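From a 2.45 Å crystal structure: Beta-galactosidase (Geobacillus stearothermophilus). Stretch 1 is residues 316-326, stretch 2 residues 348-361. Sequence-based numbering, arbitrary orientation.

Stretch 1, residues 316-326: QPFLLMECTPS
Stretch 2 348-361: QMIAHGSDSILYFQ

Two parallel strands, around Leu 320 and Leu 358, run 8° apart, their axes 4.7 Å apart at closest approach; ahead of the second, the helix through 348-351 ends and Gly 353, at phi/psi 128/-7, makes the turn that glycine alone tolerates easily. CA atoms pair Phe 318 with Ser 354 (4.7 Å), Met 321 with Leu 358 (5.0 Å) and Glu 322 with Tyr 359 (4.5 Å). Together the stretches bury 902 Å².

The CA-to-CB bond of Pro 317 (-60/149) points toward stretch 2, CB 3.1 Å from Asp 355 OD2. Phe 318, extended at -110/173, donates N to Gly 353 O (3.3 Å) and accepts Asp 355 N at its O (2.9 Å). Its p rotamer (chi2 -90°) lays one ring face under Ser 354, whose CB sits 3.8 Å from the ring centroid; a CB on Gly 353 would crowd CE1.

Leu 320 (t, p) is the apolar plug, CD2 reaching Met 349 CG at 3.6 Å and Ile 357 CD1 at 4.1 Å. Two serine hydroxyls serve its backbone: Leu 320 N donates to OG of Ser 354 (t), 3.1 Å, while OG of Ser 356 (p) donates to Leu 320 O, 2.8 Å.

Met 321, at -89/-36, breaks the extended run; its CB points away, yet SD lies 4.1 Å from Leu 358 CD1. Extended again, Cys 323 (-158/168, p) accepts Phe 360 N at its O, 3.0 Å, and sets SG at the Tyr 359 ring edge, 3.8 Å from CD1. Pro 325 covers a face of that ring.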

ATOM      1  N   GLN A 316       4.203 -35.823  21.997  1.00 19.58           N
ATOM      2  CA  GLN A 316       3.117 -36.794  22.024  1.00 18.94           C
ATOM      3  C   GLN A 316       2.282 -36.561  20.757  1.00 21.68           C
ATOM      4  O   GLN A 316       2.499 -35.573  20.058  1.00 18.27           O
ATOM      5  CB  GLN A 316       2.279 -36.622  23.295  1.00 13.75           C
ATOM      6  CG  GLN A 316       1.555 -35.287  23.328  1.00 22.16           C
ATOM      7  CD  GLN A 316       0.655 -35.097  24.537  1.00 17.76           C
ATOM      8  OE1 GLN A 316       0.724 -35.845  25.518  1.00 20.02           O
ATOM      9  NE2 GLN A 316      -0.193 -34.075  24.474  1.00 16.90           N
ATOM     10  N   PRO A 317       1.330 -37.458  20.444  1.00 19.90           N
ATOM     11  CA  PRO A 317       0.528 -37.157  19.253  1.00 16.08           C
ATOM     12  C   PRO A 317      -0.232 -35.827  19.374  1.00 19.45           C
ATOM     13  O   PRO A 317      -0.605 -35.431  20.482  1.00 16.09           O
ATOM     14  CB  PRO A 317      -0.449 -38.329  19.181  1.00 14.62           C
ATOM     15  CG  PRO A 317       0.212 -39.424  19.935  1.00 16.37           C
ATOM     16  CD  PRO A 317       0.982 -38.766  21.028  1.00 14.51           C
ATOM     17  N   PHE A 318      -0.446 -35.144  18.254  1.00 10.56           N
ATOM     18  CA  PHE A 318      -1.242 -33.923  18.257  1.00 11.69           C
ATOM     19  C   PHE A 318      -2.572 -34.164  17.553  1.00  9.90           C
ATOM     20  O   PHE A 318      -2.797 -35.215  16.980  1.00 12.96           O
ATOM     21  CB  PHE A 318      -0.478 -32.765  17.598  1.00 11.52           C
ATOM     22  CG  PHE A 318      -0.343 -32.888  16.099  1.00 15.07           C
ATOM     23  CD1 PHE A 318       0.747 -33.543  15.538  1.00 10.02           C
ATOM     24  CD2 PHE A 318      -1.299 -32.327  15.248  1.00 15.96           C
ATOM     25  CE1 PHE A 318       0.878 -33.658  14.160  1.00  8.14           C
ATOM     26  CE2 PHE A 318      -1.176 -32.434  13.866  1.00 12.46           C
ATOM     27  CZ  PHE A 318      -0.081 -33.103  13.321  1.00 15.65           C
ATOM     28  N   LEU A 319      -3.459 -33.187  17.598  1.00 16.15           N
ATOM     29  CA  LEU A 319      -4.739 -33.340  16.940  1.00 18.25           C
ATOM     30  C   LEU A 319      -4.931 -32.251  15.888  1.00 13.71           C
ATOM     31  O   LEU A 319      -4.928 -31.061  16.191  1.00 17.50           O
ATOM     32  CB  LEU A 319      -5.878 -33.331  17.975  1.00 15.71           C
ATOM     33  CG  LEU A 319      -5.888 -34.522  18.955  1.00 23.32           C
ATOM     34  CD1 LEU A 319      -6.779 -34.274  20.166  1.00 10.91           C
ATOM     35  CD2 LEU A 319      -6.281 -35.834  18.269  1.00 11.19           C
ATOM     36  N   LEU A 320      -5.062 -32.663  14.634  1.00 18.40           N
ATOM     37  CA  LEU A 320      -5.486 -31.731  13.608  1.00 12.17           C
ATOM     38  C   LEU A 320      -6.920 -31.351  13.933  1.00 17.88           C
ATOM     39  O   LEU A 320      -7.813 -32.198  13.877  1.00 12.60           O
ATOM     40  CB  LEU A 320      -5.381 -32.340  12.220  1.00 13.39           C
ATOM     41  CG  LEU A 320      -5.807 -31.399  11.095  1.00 17.59           C
ATOM     42  CD1 LEU A 320      -4.905 -30.180  11.092  1.00 16.66           C
ATOM     43  CD2 LEU A 320      -5.771 -32.110   9.743  1.00 12.35           C
ATOM     44  N   MET A 321      -7.132 -30.091  14.313  1.00 18.56           N
ATOM     45  CA  MET A 321      -8.465 -29.629  14.697  1.00 19.48           C
ATOM     46  C   MET A 321      -9.229 -29.107  13.478  1.00 19.14           C
ATOM     47  O   MET A 321     -10.450 -29.283  13.359  1.00 16.70           O
ATOM     48  CB  MET A 321      -8.377 -28.542  15.777  1.00 14.83           C
ATOM     49  CG  MET A 321      -9.728 -28.103  16.346  1.00 12.19           C
ATOM     50  SD  MET A 321     -10.558 -29.384  17.319  1.00 19.79           S
ATOM     51  CE  MET A 321      -9.319 -29.683  18.567  1.00 18.21           C
ATOM     52  N   GLU A 322      -8.506 -28.467  12.568  1.00 13.41           N
ATOM     53  CA  GLU A 322      -9.129 -27.954  11.361  1.00 16.11           C
ATOM     54  C   GLU A 322      -8.259 -28.161  10.125  1.00 23.91           C
ATOM     55  O   GLU A 322      -7.031 -28.054  10.179  1.00 16.84           O
ATOM     56  CB  GLU A 322      -9.450 -26.466  11.512  1.00 15.12           C
ATOM     57  CG  GLU A 322     -10.439 -26.114  12.618  1.00 20.22           C
ATOM     58  CD  GLU A 322     -10.505 -24.613  12.862  1.00 27.37           C
ATOM     59  OE1 GLU A 322      -9.830 -23.877  12.106  1.00 17.81           O
ATOM     60  OE2 GLU A 322     -11.219 -24.175  13.798  1.00 22.12           O
ATOM     61  N   CYS A 323      -8.926 -28.478   9.021  1.00 16.72           N
ATOM     62  CA  CYS A 323      -8.396 -28.314   7.669  1.00 15.97           C
ATOM     63  C   CYS A 323      -9.623 -28.263   6.762  1.00 21.04           C
ATOM     64  O   CYS A 323     -10.736 -28.531   7.222  1.00 18.28           O
ATOM     65  CB  CYS A 323      -7.434 -29.446   7.279  1.00 17.60           C
ATOM     66  SG  CYS A 323      -8.166 -31.096   7.118  1.00 17.91           S
ATOM     67  N   THR A 324      -9.452 -27.885   5.500  1.00 15.06           N
ATOM     68  CA  THR A 324     -10.597 -27.872   4.587  1.00 23.19           C
ATOM     69  C   THR A 324     -10.538 -29.098   3.685  1.00 13.49           C
ATOM     70  O   THR A 324      -9.465 -29.477   3.213  1.00 20.52           O
ATOM     71  CB  THR A 324     -10.673 -26.551   3.730  1.00 14.19           C
ATOM     72  OG1 THR A 324     -11.751 -26.629   2.783  1.00 12.49           O
ATOM     73  CG2 THR A 324      -9.389 -26.278   3.001  1.00  7.00           C
ATOM     74  N   PRO A 325     -11.696 -29.746   3.479  1.00 21.43           N
ATOM     75  CA  PRO A 325     -11.830 -30.889   2.565  1.00 20.43           C
ATOM     76  C   PRO A 325     -11.817 -30.448   1.102  1.00 13.56           C
ATOM     77  O   PRO A 325     -11.805 -31.279   0.198  1.00 18.57           O
ATOM     78  CB  PRO A 325     -13.190 -31.491   2.947  1.00 16.24           C
ATOM     79  CG  PRO A 325     -13.967 -30.338   3.509  1.00 11.91           C
ATOM     80  CD  PRO A 325     -12.957 -29.444   4.187  1.00 17.35           C
ATOM     81  N   SER A 326     -11.810 -29.142   0.870  1.00 20.95           N
ATOM     82  CA  SER A 326     -11.839 -28.625  -0.493  1.00 17.13           C
ATOM     83  C   SER A 326     -11.096 -27.288  -0.593  1.00 12.97           C
ATOM     84  O   SER A 326      -9.894 -27.262  -0.881  1.00 12.29           O
ATOM     85  CB  SER A 326     -13.291 -28.489  -0.987  1.00 10.97           C
ATOM     86  OG  SER A 326     -14.060 -27.637  -0.148  1.00 12.98           O
ATOM     87  N   GLN A 348      -0.770 -37.348   5.262  1.00  6.10           N
ATOM     88  CA  GLN A 348       0.441 -36.655   5.693  1.00  5.97           C
ATOM     89  C   GLN A 348       0.293 -36.176   7.127  1.00 14.32           C
ATOM     90  O   GLN A 348       1.239 -36.236   7.927  1.00  9.75           O
ATOM     91  CB  GLN A 348       0.769 -35.470   4.794  1.00  8.58           C
ATOM     92  CG  GLN A 348       2.093 -34.827   5.180  1.00  7.67           C
ATOM     93  CD  GLN A 348       2.347 -33.487   4.519  1.00 11.62           C
ATOM     94  OE1 GLN A 348       1.413 -32.771   4.137  1.00  8.14           O
ATOM     95  NE2 GLN A 348       3.626 -33.132   4.393  1.00  5.10           N
ATOM     96  N   MET A 349      -0.907 -35.704   7.448  1.00  8.88           N
ATOM     97  CA  MET A 349      -1.180 -35.256   8.802  1.00  9.49           C
ATOM     98  C   MET A 349      -1.012 -36.397   9.791  1.00 14.07           C
ATOM     99  O   MET A 349      -0.358 -36.224  10.829  1.00 14.34           O
ATOM    100  CB  MET A 349      -2.579 -34.658   8.896  1.00 15.86           C
ATOM    101  CG  MET A 349      -2.645 -33.239   8.366  1.00 11.96           C
ATOM    102  SD  MET A 349      -1.706 -32.108   9.406  1.00 28.86           S
ATOM    103  CE  MET A 349      -1.731 -30.636   8.388  1.00 17.57           C
ATOM    104  N   ILE A 350      -1.583 -37.560   9.478  1.00  8.12           N
ATOM    105  CA  ILE A 350      -1.412 -38.709  10.374  1.00  4.84           C
ATOM    106  C   ILE A 350       0.065 -39.138  10.473  1.00  8.77           C
ATOM    107  O   ILE A 350       0.542 -39.559  11.523  1.00  8.91           O
ATOM    108  CB  ILE A 350      -2.276 -39.911   9.916  1.00 14.67           C
ATOM    109  CG1 ILE A 350      -3.746 -39.490   9.808  1.00  9.16           C
ATOM    110  CG2 ILE A 350      -2.118 -41.126  10.863  1.00  2.60           C
ATOM    111  CD1 ILE A 350      -4.328 -38.990  11.110  1.00 11.38           C
ATOM    112  N   ALA A 351       0.794 -39.011   9.375  1.00 11.84           N
ATOM    113  CA  ALA A 351       2.158 -39.504   9.315  1.00 11.32           C
ATOM    114  C   ALA A 351       3.115 -38.698  10.208  1.00 13.42           C
ATOM    115  O   ALA A 351       4.098 -39.239  10.717  1.00 10.48           O
ATOM    116  CB  ALA A 351       2.646 -39.501   7.878  1.00  6.19           C
ATOM    117  N   HIS A 352       2.831 -37.413  10.394  1.00 12.20           N
ATOM    118  CA  HIS A 352       3.696 -36.558  11.191  1.00  4.56           C
ATOM    119  C   HIS A 352       3.205 -36.455  12.625  1.00  7.90           C
ATOM    120  O   HIS A 352       3.763 -35.698  13.408  1.00  5.85           O
ATOM    121  CB  HIS A 352       3.808 -35.163  10.572  1.00  9.17           C
ATOM    122  CG  HIS A 352       4.743 -35.089   9.402  1.00  9.52           C
ATOM    123  ND1 HIS A 352       6.051 -34.669   9.519  1.00  7.47           N
ATOM    124  CD2 HIS A 352       4.561 -35.388   8.093  1.00  6.02           C
ATOM    125  CE1 HIS A 352       6.633 -34.715   8.334  1.00  7.25           C
ATOM    126  NE2 HIS A 352       5.750 -35.145   7.450  1.00  4.37           N
ATOM    127  N   GLY A 353       2.178 -37.230  12.976  1.00  9.93           N
ATOM    128  CA  GLY A 353       1.811 -37.382  14.373  1.00  8.98           C
ATOM    129  C   GLY A 353       0.372 -37.140  14.809  1.00 12.12           C
ATOM    130  O   GLY A 353       0.026 -37.404  15.959  1.00 19.39           O
ATOM    131  N   SER A 354      -0.478 -36.654  13.916  1.00 10.45           N
ATOM    132  CA  SER A 354      -1.869 -36.392  14.297  1.00  9.50           C
ATOM    133  C   SER A 354      -2.678 -37.666  14.562  1.00  9.35           C
ATOM    134  O   SER A 354      -2.586 -38.642  13.811  1.00 10.30           O
ATOM    135  CB  SER A 354      -2.567 -35.572  13.214  1.00  8.71           C
ATOM    136  OG  SER A 354      -3.912 -35.306  13.564  1.00 12.78           O
ATOM    137  N   ASP A 355      -3.470 -37.655  15.633  1.00 14.44           N
ATOM    138  CA  ASP A 355      -4.440 -38.725  15.886  1.00 14.00           C
ATOM    139  C   ASP A 355      -5.855 -38.303  15.490  1.00  9.61           C
ATOM    140  O   ASP A 355      -6.838 -38.864  15.978  1.00 14.82           O
ATOM    141  CB  ASP A 355      -4.414 -39.158  17.356  1.00  6.53           C
ATOM    142  CG  ASP A 355      -3.238 -40.065  17.671  1.00 14.24           C
ATOM    143  OD1 ASP A 355      -2.637 -40.621  16.725  1.00  8.32           O
ATOM    144  OD2 ASP A 355      -2.913 -40.228  18.866  1.00 17.07           O
ATOM    145  N   SER A 356      -5.960 -37.332  14.590  1.00  9.20           N
ATOM    146  CA  SER A 356      -7.263 -36.913  14.082  1.00 14.57           C
ATOM    147  C   SER A 356      -7.178 -36.287  12.696  1.00 15.98           C
ATOM    148  O   SER A 356      -6.145 -35.751  12.312  1.00 10.51           O
ATOM    149  CB  SER A 356      -7.921 -35.915  15.038  1.00 13.30           C
ATOM    150  OG  SER A 356      -7.192 -34.702  15.080  1.00 15.76           O
ATOM    151  N   ILE A 357      -8.277 -36.388  11.957  1.00  9.12           N
ATOM    152  CA  ILE A 357      -8.544 -35.569  10.791  1.00 10.51           C
ATOM    153  C   ILE A 357      -9.879 -34.839  11.021  1.00 13.45           C
ATOM    154  O   ILE A 357     -10.983 -35.425  10.965  1.00 13.92           O
ATOM    155  CB  ILE A 357      -8.584 -36.393   9.483  1.00 11.15           C
ATOM    156  CG1 ILE A 357      -7.243 -37.108   9.246  1.00 11.06           C
ATOM    157  CG2 ILE A 357      -8.911 -35.491   8.313  1.00  4.96           C
ATOM    158  CD1 ILE A 357      -6.053 -36.182   9.022  1.00  3.81           C
ATOM    159  N   LEU A 358      -9.758 -33.551  11.315  1.00  8.60           N
ATOM    160  CA  LEU A 358     -10.912 -32.728  11.617  1.00 12.70           C
ATOM    161  C   LEU A 358     -10.950 -31.510  10.686  1.00 17.73           C
ATOM    162  O   LEU A 358      -9.923 -30.902  10.364  1.00  9.66           O
ATOM    163  CB  LEU A 358     -10.899 -32.305  13.090  1.00  5.92           C
ATOM    164  CG  LEU A 358     -10.929 -33.470  14.092  1.00 12.91           C
ATOM    165  CD1 LEU A 358     -10.588 -33.029  15.527  1.00  9.07           C
ATOM    166  CD2 LEU A 358     -12.280 -34.177  14.052  1.00  5.54           C
ATOM    167  N   TYR A 359     -12.162 -31.184  10.256  1.00 10.39           N
ATOM    168  CA  TYR A 359     -12.418 -30.157   9.275  1.00 11.27           C
ATOM    169  C   TYR A 359     -13.058 -28.917   9.867  1.00 14.30           C
ATOM    170  O   TYR A 359     -13.736 -28.948  10.908  1.00 16.38           O
ATOM    171  CB  TYR A 359     -13.351 -30.680   8.177  1.00  9.99           C
ATOM    172  CG  TYR A 359     -12.987 -32.035   7.616  1.00 17.75           C
ATOM    173  CD1 TYR A 359     -11.757 -32.250   7.001  1.00 10.37           C
ATOM    174  CD2 TYR A 359     -13.890 -33.098   7.679  1.00 13.05           C
ATOM    175  CE1 TYR A 359     -11.429 -33.492   6.483  1.00 13.10           C
ATOM    176  CE2 TYR A 359     -13.578 -34.336   7.158  1.00 11.01           C
ATOM    177  CZ  TYR A 359     -12.345 -34.530   6.560  1.00 18.95           C
ATOM    178  OH  TYR A 359     -12.030 -35.764   6.044  1.00 12.34           O
ATOM    179  N   PHE A 360     -12.844 -27.812   9.181  1.00 15.33           N
ATOM    180  CA  PHE A 360     -13.840 -26.777   9.198  1.00 20.45           C
ATOM    181  C   PHE A 360     -14.412 -26.737   7.795  1.00 17.96           C
ATOM    182  O   PHE A 360     -13.672 -26.494   6.845  1.00 20.32           O
ATOM    183  CB  PHE A 360     -13.282 -25.410   9.587  1.00 16.73           C
ATOM    184  CG  PHE A 360     -14.359 -24.389   9.739  1.00 28.51           C
ATOM    185  CD1 PHE A 360     -14.984 -24.200  10.968  1.00 21.33           C
ATOM    186  CD2 PHE A 360     -14.821 -23.689   8.636  1.00 13.37           C
ATOM    187  CE1 PHE A 360     -16.014 -23.294  11.104  1.00 19.42           C
ATOM    188  CE2 PHE A 360     -15.852 -22.783   8.761  1.00 20.10           C
ATOM    189  CZ  PHE A 360     -16.453 -22.586   9.995  1.00 19.28           C
ATOM    190  N   GLN A 361     -15.709 -26.990   7.645  1.00 18.34           N
ATOM    191  CA  GLN A 361     -16.609 -27.379   8.724  1.00 15.74           C
ATOM    192  C   GLN A 361     -17.443 -28.568   8.229  1.00 14.53           C
ATOM    193  O   GLN A 361     -17.166 -29.110   7.159  1.00 13.51           O
ATOM    194  CB  GLN A 361     -17.512 -26.208   9.144  1.00 10.93           C
ATOM    195  CG  GLN A 361     -18.346 -25.623   8.015  1.00 12.03           C
ATOM    196  CD  GLN A 361     -19.255 -24.481   8.473  1.00 17.38           C
ATOM    197  OE1 GLN A 361     -19.815 -24.514   9.568  1.00 10.98           O
ATOM    198  NE2 GLN A 361     -19.413 -23.472   7.619  1.00 13.13           N
TER